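Local structure of Ika8 (Synthetic construct, 6G6O) at residues 213-218 and 234-239; 252-257 and 278-283. The protein has no established natural function but was computationally designed as a symmetrical eight-bladed beta-propeller built from WD40-type repeats. All blocks are in the same frame, centred on the assembly; numbering follows the deposited sequence.

Contact 1. Residues 213-218 and 234-239; sequences GHQSEV and DGTVKV
His214 and Lys238, with CA atoms 7.8 Å apart, and Gln215 and Thr236, at the same CA spacing of 7.8 Å, pair the loop before strand 218-224 with the start of strand 237-241. Both pieces belong to one WD40 repeat, so the contact links a propeller blade's entry loop to its third strand. Gln215 and Lys238 carry most of it. The Gln215 amide lies beside the side chains of both Thr236 and Lys238. Its NE2 donates to Thr236 OG1 over 2.6 Å at an N-H...O angle of 175°, with the acceptor essentially in the amide plane. The other end of the amide is also engaged, OE1 being bonded to Ser230 OG on strand 227-232. With both polar ends held, the amide is unlikely to flip. Lys238 runs extended beyond CG and antiparallel to Gln215, bringing its CD within 3.5 Å of Gln215 CD. The same methylene reaches His214, with CD 3.7 Å from His214 CB. The imidazole itself is occupied elsewhere: NE2 bonds to Gly245 O, and the ring meets Trp240 edge-to-face. Asp234 OD1 accepts from Thr236 N at 3.2 Å, an Asx turn, the donor arriving from above the carboxylate plane, 56° out of it. The same oxygen also takes a bond over 2.6 Å from Thr236 OG1, which chi1 of 55° places between the backbone N and the carbonyl carbon, and which meets OD1 on the syn side of the carboxylate.

Contact 2. Residues 252-257 and 278-283; sequences EGHQSA and KVWDIL
The Gly-His pair of a WD repeat, Gly253-His254, packs here against Lys278 and Trp280 on the third strand of the same propeller blade. Lys278 CG sits over one face of the His254 imidazole, 3.8 Å from the ring centroid and 26° off its normal, a CH-pi contact displaced toward the ring rim. The rotation of the ring is fixed by two outside hydroxyls, NE2 bonding to Ser270 OG and ND1 to Thr276 OG1. Trp280 approaches obliquely, its CH2 lying 3.9 Å from His254 NE2. Next along the indole, CZ2 comes to 3.7 Å from Gly253 N. Further along the same edge, Trp280 NE1 makes a weak, bent hydrogen bond to Glu252 OE1 at 3.4 Å, with the carboxylate and indole planes 42° apart. Replacing His254 with an alanine would probably leave the hydroxyls of Ser270 and Thr276 without this partner and open a gap beside Lys278 CG and Trp280 CH2. Val279, pointing away from the loop, packs on Ile267 and Leu288. Strand 276-281 thus runs between strands 267-272 and 287-292, while loop residues 252-254 cover its Lys278-Trp280 side and Trp280 also touches Leu251 and Leu287.

From the N terminus, residues 213-218 lead out of strand 207-211 into a new blade, and contact 1 closes the loop once the chain has run through strands 218-224 and 227-232 to reach 237-241. After strand 247-249, residues 252-257 enter the next blade, and contact 2 closes an equivalent loop on strand 276-281. The two loops are in series, neither nesting nor crossing, yet their centres lie only 11 Å apart. They touch through a probable hydrogen bond from His254 N to Gly235 O, at 2.9 Å, with Val239 CG1 against Ile282 CD1 (3.5 Å) and Val237 CG2 near Gly253 and Trp280. Contact 1 therefore adjoins contact 2 across the interface between neighbouring blades.

Contact 1. Residues 213-218 and 234-239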
ATOM      1  N   GLY A 213       5.388  13.419 -15.646  1.00 34.91           N
ATOM      2  CA  GLY A 213       5.454  13.772 -14.244  1.00 32.09           C
ATOM      3  C   GLY A 213       6.284  15.016 -14.005  1.00 32.91           C
ATOM      4  O   GLY A 213       6.873  15.608 -14.912  1.00 37.02           O
ATOM      5  N   HIS A 214       6.329  15.420 -12.736  1.00 33.71           N
ATOM      6  CA  HIS A 214       7.050  16.616 -12.323  1.00 34.79           C
ATOM      7  C   HIS A 214       8.233  16.303 -11.416  1.00 41.48           C
ATOM      8  O   HIS A 214       8.782  17.217 -10.793  1.00 44.40           O
ATOM      9  CB  HIS A 214       6.097  17.589 -11.626  1.00 31.91           C
ATOM     10  CG  HIS A 214       4.821  17.820 -12.374  1.00 36.52           C
ATOM     11  ND1 HIS A 214       4.732  18.687 -13.442  1.00 30.46           N
ATOM     12  CD2 HIS A 214       3.583  17.297 -12.209  1.00 30.82           C
ATOM     13  CE1 HIS A 214       3.494  18.688 -13.902  1.00 35.53           C
ATOM     14  NE2 HIS A 214       2.777  17.853 -13.171  1.00 31.52           N
ATOM     15  N   GLN A 215       8.641  15.037 -11.329  1.00 40.69           N
ATOM     16  CA  GLN A 215       9.742  14.638 -10.466  1.00 32.20           C
ATOM     17  C   GLN A 215      10.550  13.540 -11.141  1.00 34.27           C
ATOM     18  O   GLN A 215      10.078  12.864 -12.060  1.00 33.43           O
ATOM     19  CB  GLN A 215       9.243  14.147  -9.098  1.00 34.38           C
ATOM     20  CG  GLN A 215       8.682  15.237  -8.202  1.00 30.84           C
ATOM     21  CD  GLN A 215       7.591  14.730  -7.279  1.00 27.37           C
ATOM     22  OE1 GLN A 215       6.629  14.103  -7.723  1.00 32.38           O
ATOM     23  NE2 GLN A 215       7.736  15.000  -5.987  1.00 26.10           N
ATOM     24  N   SER A 216      11.783  13.373 -10.671  1.00 36.68           N
ATOM     25  CA  SER A 216      12.635  12.257 -11.049  1.00 33.67           C
ATOM     26  C   SER A 216      12.805  11.334  -9.851  1.00 33.74           C
ATOM     27  O   SER A 216      12.997  11.798  -8.723  1.00 40.00           O
ATOM     28  CB  SER A 216      14.001  12.743 -11.542  1.00 40.09           C
ATOM     29  OG  SER A 216      13.878  13.470 -12.752  1.00 40.37           O
ATOM     30  N   GLU A 217      12.730  10.026 -10.105  1.00 28.34           N
ATOM     31  CA  GLU A 217      12.784   9.010  -9.059  1.00 31.96           C
ATOM     32  C   GLU A 217      11.703   9.225  -8.008  1.00 32.71           C
ATOM     33  O   GLU A 217      11.993   9.710  -6.909  1.00 33.88           O
ATOM     34  CB  GLU A 217      14.154   8.989  -8.372  1.00 37.40           C
ATOM     35  CG  GLU A 217      15.353   9.053  -9.295  1.00 33.28           C
ATOM     36  CD  GLU A 217      16.659   8.962  -8.528  1.00 28.54           C
ATOM     37  OE1 GLU A 217      16.967   7.869  -8.006  1.00 33.40           O
ATOM     38  OE2 GLU A 217      17.372   9.982  -8.435  1.00 31.57           O
ATOM     39  N   VAL A 218      10.462   8.873  -8.320  1.00 26.84           N
ATOM     40  CA  VAL A 218       9.405   8.940  -7.319  1.00 28.97           C
ATOM     41  C   VAL A 218       9.467   7.691  -6.449  1.00 31.66           C
ATOM     42  O   VAL A 218       9.829   6.600  -6.905  1.00 27.86           O
ATOM     43  CB  VAL A 218       8.019   9.112  -7.973  1.00 30.51           C
ATOM     44  CG1 VAL A 218       8.015  10.323  -8.894  1.00 27.91           C
ATOM     45  CG2 VAL A 218       7.609   7.857  -8.724  1.00 34.70           C
ATOM     46  N   ASP A 234      14.033  13.757  -3.626  1.00 23.51           N
ATOM     47  CA  ASP A 234      14.455  15.112  -3.292  1.00 25.07           C
ATOM     48  C   ASP A 234      13.554  15.775  -2.258  1.00 28.36           C
ATOM     49  O   ASP A 234      13.768  16.949  -1.938  1.00 32.64           O
ATOM     50  CB  ASP A 234      14.525  15.977  -4.557  1.00 26.02           C
ATOM     51  CG  ASP A 234      13.176  16.144  -5.237  1.00 27.71           C
ATOM     52  OD1 ASP A 234      12.208  15.461  -4.844  1.00 33.22           O
ATOM     53  OD2 ASP A 234      13.083  16.970  -6.169  1.00 31.85           O
ATOM     54  N   GLY A 235      12.560  15.060  -1.734  1.00 25.66           N
ATOM     55  CA  GLY A 235      11.691  15.580  -0.703  1.00 25.16           C
ATOM     56  C   GLY A 235      10.445  16.279  -1.194  1.00 23.00           C
ATOM     57  O   GLY A 235       9.668  16.773  -0.369  1.00 22.73           O
ATOM     58  N   THR A 236      10.224  16.328  -2.503  1.00 25.56           N
ATOM     59  CA  THR A 236       9.104  17.075  -3.054  1.00 24.31           C
ATOM     60  C   THR A 236       7.837  16.228  -3.038  1.00 25.61           C
ATOM     61  O   THR A 236       7.833  15.090  -3.515  1.00 27.84           O
ATOM     62  CB  THR A 236       9.420  17.525  -4.480  1.00 24.89           C
ATOM     63  OG1 THR A 236       9.777  16.387  -5.273  1.00 28.83           O
ATOM     64  CG2 THR A 236      10.577  18.511  -4.478  1.00 27.09           C
ATOM     65  N   VAL A 237       6.767  16.787  -2.478  1.00 24.85           N
ATOM     66  CA  VAL A 237       5.444  16.175  -2.485  1.00 18.87           C
ATOM     67  C   VAL A 237       4.559  17.020  -3.389  1.00 24.38           C
ATOM     68  O   VAL A 237       4.339  18.207  -3.117  1.00 28.08           O
ATOM     69  CB  VAL A 237       4.852  16.078  -1.072  1.00 23.29           C
ATOM     70  CG1 VAL A 237       3.499  15.382  -1.109  1.00 22.74           C
ATOM     71  CG2 VAL A 237       5.805  15.346  -0.147  1.00 20.88           C
ATOM     72  N   LYS A 238       4.053  16.416  -4.459  1.00 23.08           N
ATOM     73  CA  LYS A 238       3.310  17.150  -5.471  1.00 25.64           C
ATOM     74  C   LYS A 238       1.917  16.566  -5.648  1.00 17.26           C
ATOM     75  O   LYS A 238       1.690  15.371  -5.436  1.00 21.25           O
ATOM     76  CB  LYS A 238       4.062  17.155  -6.806  1.00 25.33           C
ATOM     77  CG  LYS A 238       5.266  18.082  -6.794  1.00 25.13           C
ATOM     78  CD  LYS A 238       6.186  17.860  -7.976  1.00 27.90           C
ATOM     79  CE  LYS A 238       7.360  18.825  -7.921  1.00 33.37           C
ATOM     80  NZ  LYS A 238       8.369  18.559  -8.980  1.00 46.11           N
ATOM     81  N   VAL A 239       0.984  17.433  -6.030  1.00 24.05           N
ATOM     82  CA  VAL A 239      -0.410  17.070  -6.258  1.00 28.22           C
ATOM     83  C   VAL A 239      -0.800  17.585  -7.635  1.00 29.03           C
ATOM     84  O   VAL A 239      -0.723  18.792  -7.894  1.00 27.30           O
ATOM     85  CB  VAL A 239      -1.340  17.652  -5.182  1.00 28.93           C
ATOM     86  CG1 VAL A 239      -2.774  17.661  -5.675  1.00 27.63           C
ATOM     87  CG2 VAL A 239      -1.218  16.860  -3.889  1.00 20.94           C
TER

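Contact 2. Residues 252-257 and 278-283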
ATOM      1  N   GLU A 252       5.404  22.535   0.052  1.00 29.26           N
ATOM      2  CA  GLU A 252       6.848  22.641   0.215  1.00 32.00           C
ATOM      3  C   GLU A 252       7.505  21.282   0.414  1.00 30.75           C
ATOM      4  O   GLU A 252       8.682  21.113   0.074  1.00 38.23           O
ATOM      5  CB  GLU A 252       7.184  23.564   1.389  1.00 39.52           C
ATOM      6  CG  GLU A 252       6.362  23.320   2.646  1.00 41.29           C
ATOM      7  CD  GLU A 252       5.068  24.116   2.668  1.00 52.54           C
ATOM      8  OE1 GLU A 252       4.142  23.770   1.902  1.00 43.25           O
ATOM      9  OE2 GLU A 252       4.980  25.090   3.446  1.00 45.96           O
ATOM     10  N   GLY A 253       6.775  20.310   0.952  1.00 24.40           N
ATOM     11  CA  GLY A 253       7.334  18.993   1.161  1.00 25.69           C
ATOM     12  C   GLY A 253       8.425  18.983   2.221  1.00 32.57           C
ATOM     13  O   GLY A 253       8.638  19.943   2.964  1.00 34.89           O
ATOM     14  N   HIS A 254       9.129  17.858   2.269  1.00 31.08           N
ATOM     15  CA  HIS A 254      10.177  17.630   3.253  1.00 26.78           C
ATOM     16  C   HIS A 254      11.544  17.947   2.661  1.00 29.36           C
ATOM     17  O   HIS A 254      11.713  18.087   1.448  1.00 35.35           O
ATOM     18  CB  HIS A 254      10.147  16.181   3.751  1.00 23.71           C
ATOM     19  CG  HIS A 254       8.821  15.746   4.292  1.00 16.23           C
ATOM     20  ND1 HIS A 254       8.678  15.186   5.543  1.00 19.00           N
ATOM     21  CD2 HIS A 254       7.582  15.771   3.749  1.00 18.44           C
ATOM     22  CE1 HIS A 254       7.407  14.893   5.749  1.00 16.66           C
ATOM     23  NE2 HIS A 254       6.720  15.239   4.676  1.00 18.01           N
ATOM     24  N   GLN A 255      12.532  18.064   3.548  1.00 31.97           N
ATOM     25  CA  GLN A 255      13.929  18.177   3.156  1.00 27.74           C
ATOM     26  C   GLN A 255      14.633  16.826   3.183  1.00 29.35           C
ATOM     27  O   GLN A 255      15.866  16.773   3.257  1.00 31.45           O
ATOM     28  CB  GLN A 255      14.654  19.178   4.054  1.00 31.67           C
ATOM     29  CG  GLN A 255      14.251  20.625   3.815  1.00 32.24           C
ATOM     30  CD  GLN A 255      13.057  21.040   4.651  1.00 40.13           C
ATOM     31  OE1 GLN A 255      13.032  20.827   5.864  1.00 46.91           O
ATOM     32  NE2 GLN A 255      12.058  21.632   4.006  1.00 33.50           N
ATOM     33  N   SER A 256      13.869  15.738   3.128  1.00 25.68           N
ATOM     34  CA  SER A 256      14.400  14.385   3.119  1.00 25.14           C
ATOM     35  C   SER A 256      13.550  13.540   2.181  1.00 29.12           C
ATOM     36  O   SER A 256      12.450  13.932   1.787  1.00 26.22           O
ATOM     37  CB  SER A 256      14.425  13.782   4.530  1.00 25.56           C
ATOM     38  OG  SER A 256      14.682  12.390   4.490  1.00 24.00           O
ATOM     39  N   ALA A 257      14.070  12.366   1.830  1.00 27.26           N
ATOM     40  CA  ALA A 257      13.394  11.504   0.868  1.00 23.38           C
ATOM     41  C   ALA A 257      12.018  11.092   1.373  1.00 16.18           C
ATOM     42  O   ALA A 257      11.877  10.596   2.493  1.00 23.92           O
ATOM     43  CB  ALA A 257      14.245  10.265   0.586  1.00 24.69           C
ATOM     44  N   LYS A 278       4.516  15.502   7.824  1.00 25.83           N
ATOM     45  CA  LYS A 278       3.800  16.734   7.539  1.00 21.01           C
ATOM     46  C   LYS A 278       2.389  16.418   7.067  1.00 23.17           C
ATOM     47  O   LYS A 278       2.131  15.360   6.487  1.00 22.54           O
ATOM     48  CB  LYS A 278       4.534  17.564   6.482  1.00 23.94           C
ATOM     49  CG  LYS A 278       5.945  17.955   6.878  1.00 18.29           C
ATOM     50  CD  LYS A 278       6.565  18.898   5.860  1.00 20.91           C
ATOM     51  CE  LYS A 278       7.996  19.244   6.235  1.00 32.76           C
ATOM     52  NZ  LYS A 278       8.591  20.242   5.306  1.00 37.53           N
ATOM     53  N   VAL A 279       1.472  17.347   7.330  1.00 22.91           N
ATOM     54  CA  VAL A 279       0.058  17.174   7.016  1.00 20.67           C
ATOM     55  C   VAL A 279      -0.439  18.458   6.368  1.00 26.09           C
ATOM     56  O   VAL A 279      -0.357  19.531   6.973  1.00 33.88           O
ATOM     57  CB  VAL A 279      -0.777  16.850   8.267  1.00 25.11           C
ATOM     58  CG1 VAL A 279      -2.255  16.845   7.930  1.00 21.65           C
ATOM     59  CG2 VAL A 279      -0.355  15.515   8.862  1.00 24.75           C
ATOM     60  N   TRP A 280      -0.949  18.353   5.145  1.00 24.09           N
ATOM     61  CA  TRP A 280      -1.509  19.492   4.436  1.00 23.71           C
ATOM     62  C   TRP A 280      -2.995  19.282   4.192  1.00 17.98           C
ATOM     63  O   TRP A 280      -3.513  18.167   4.284  1.00 25.88           O
ATOM     64  CB  TRP A 280      -0.830  19.724   3.080  1.00 29.07           C
ATOM     65  CG  TRP A 280       0.639  19.959   3.124  1.00 27.06           C
ATOM     66  CD1 TRP A 280       1.277  21.163   3.173  1.00 24.05           C
ATOM     67  CD2 TRP A 280       1.664  18.963   3.085  1.00 22.46           C
ATOM     68  NE1 TRP A 280       2.636  20.978   3.182  1.00 25.10           N
ATOM     69  CE2 TRP A 280       2.901  19.635   3.130  1.00 23.07           C
ATOM     70  CE3 TRP A 280       1.656  17.566   3.027  1.00 21.74           C
ATOM     71  CZ2 TRP A 280       4.117  18.960   3.116  1.00 21.55           C
ATOM     72  CZ3 TRP A 280       2.862  16.899   3.014  1.00 21.33           C
ATOM     73  CH2 TRP A 280       4.076  17.594   3.056  1.00 24.52           C
ATOM     74  N   ASP A 281      -3.672  20.378   3.870  1.00 25.12           N
ATOM     75  CA  ASP A 281      -5.003  20.337   3.284  1.00 25.96           C
ATOM     76  C   ASP A 281      -4.842  20.596   1.791  1.00 27.57           C
ATOM     77  O   ASP A 281      -4.309  21.638   1.393  1.00 30.62           O
ATOM     78  CB  ASP A 281      -5.929  21.367   3.936  1.00 33.35           C
ATOM     79  CG  ASP A 281      -7.310  21.408   3.299  1.00 30.14           C
ATOM     80  OD1 ASP A 281      -7.420  21.801   2.122  1.00 35.11           O
ATOM     81  OD2 ASP A 281      -8.292  21.043   3.978  1.00 33.49           O
ATOM     82  N   ILE A 282      -5.295  19.645   0.970  1.00 33.20           N
ATOM     83  CA  ILE A 282      -5.053  19.713  -0.467  1.00 32.38           C
ATOM     84  C   ILE A 282      -5.756  20.898  -1.116  1.00 32.02           C
ATOM     85  O   ILE A 282      -5.390  21.297  -2.228  1.00 31.50           O
ATOM     86  CB  ILE A 282      -5.482  18.394  -1.139  1.00 26.87           C
ATOM     87  CG1 ILE A 282      -4.647  18.133  -2.392  1.00 30.55           C
ATOM     88  CG2 ILE A 282      -6.957  18.424  -1.500  1.00 28.19           C
ATOM     89  CD1 ILE A 282      -5.029  16.859  -3.102  1.00 35.78           C
ATOM     90  N   LEU A 283      -6.752  21.482  -0.451  1.00 34.81           N
ATOM     91  CA  LEU A 283      -7.523  22.572  -1.032  1.00 30.94           C
ATOM     92  C   LEU A 283      -6.858  23.926  -0.805  1.00 35.52           C
ATOM     93  O   LEU A 283      -6.681  24.700  -1.751  1.00 40.48           O
ATOM     94  CB  LEU A 283      -8.938  22.573  -0.450  1.00 33.70           C
ATOM     95  CG  LEU A 283     -10.091  22.748  -1.431  1.00 35.91           C
ATOM     96  CD1 LEU A 283      -9.795  22.005  -2.721  1.00 37.98           C
ATOM     97  CD2 LEU A 283     -11.369  22.238  -0.795  1.00 41.06           C
TER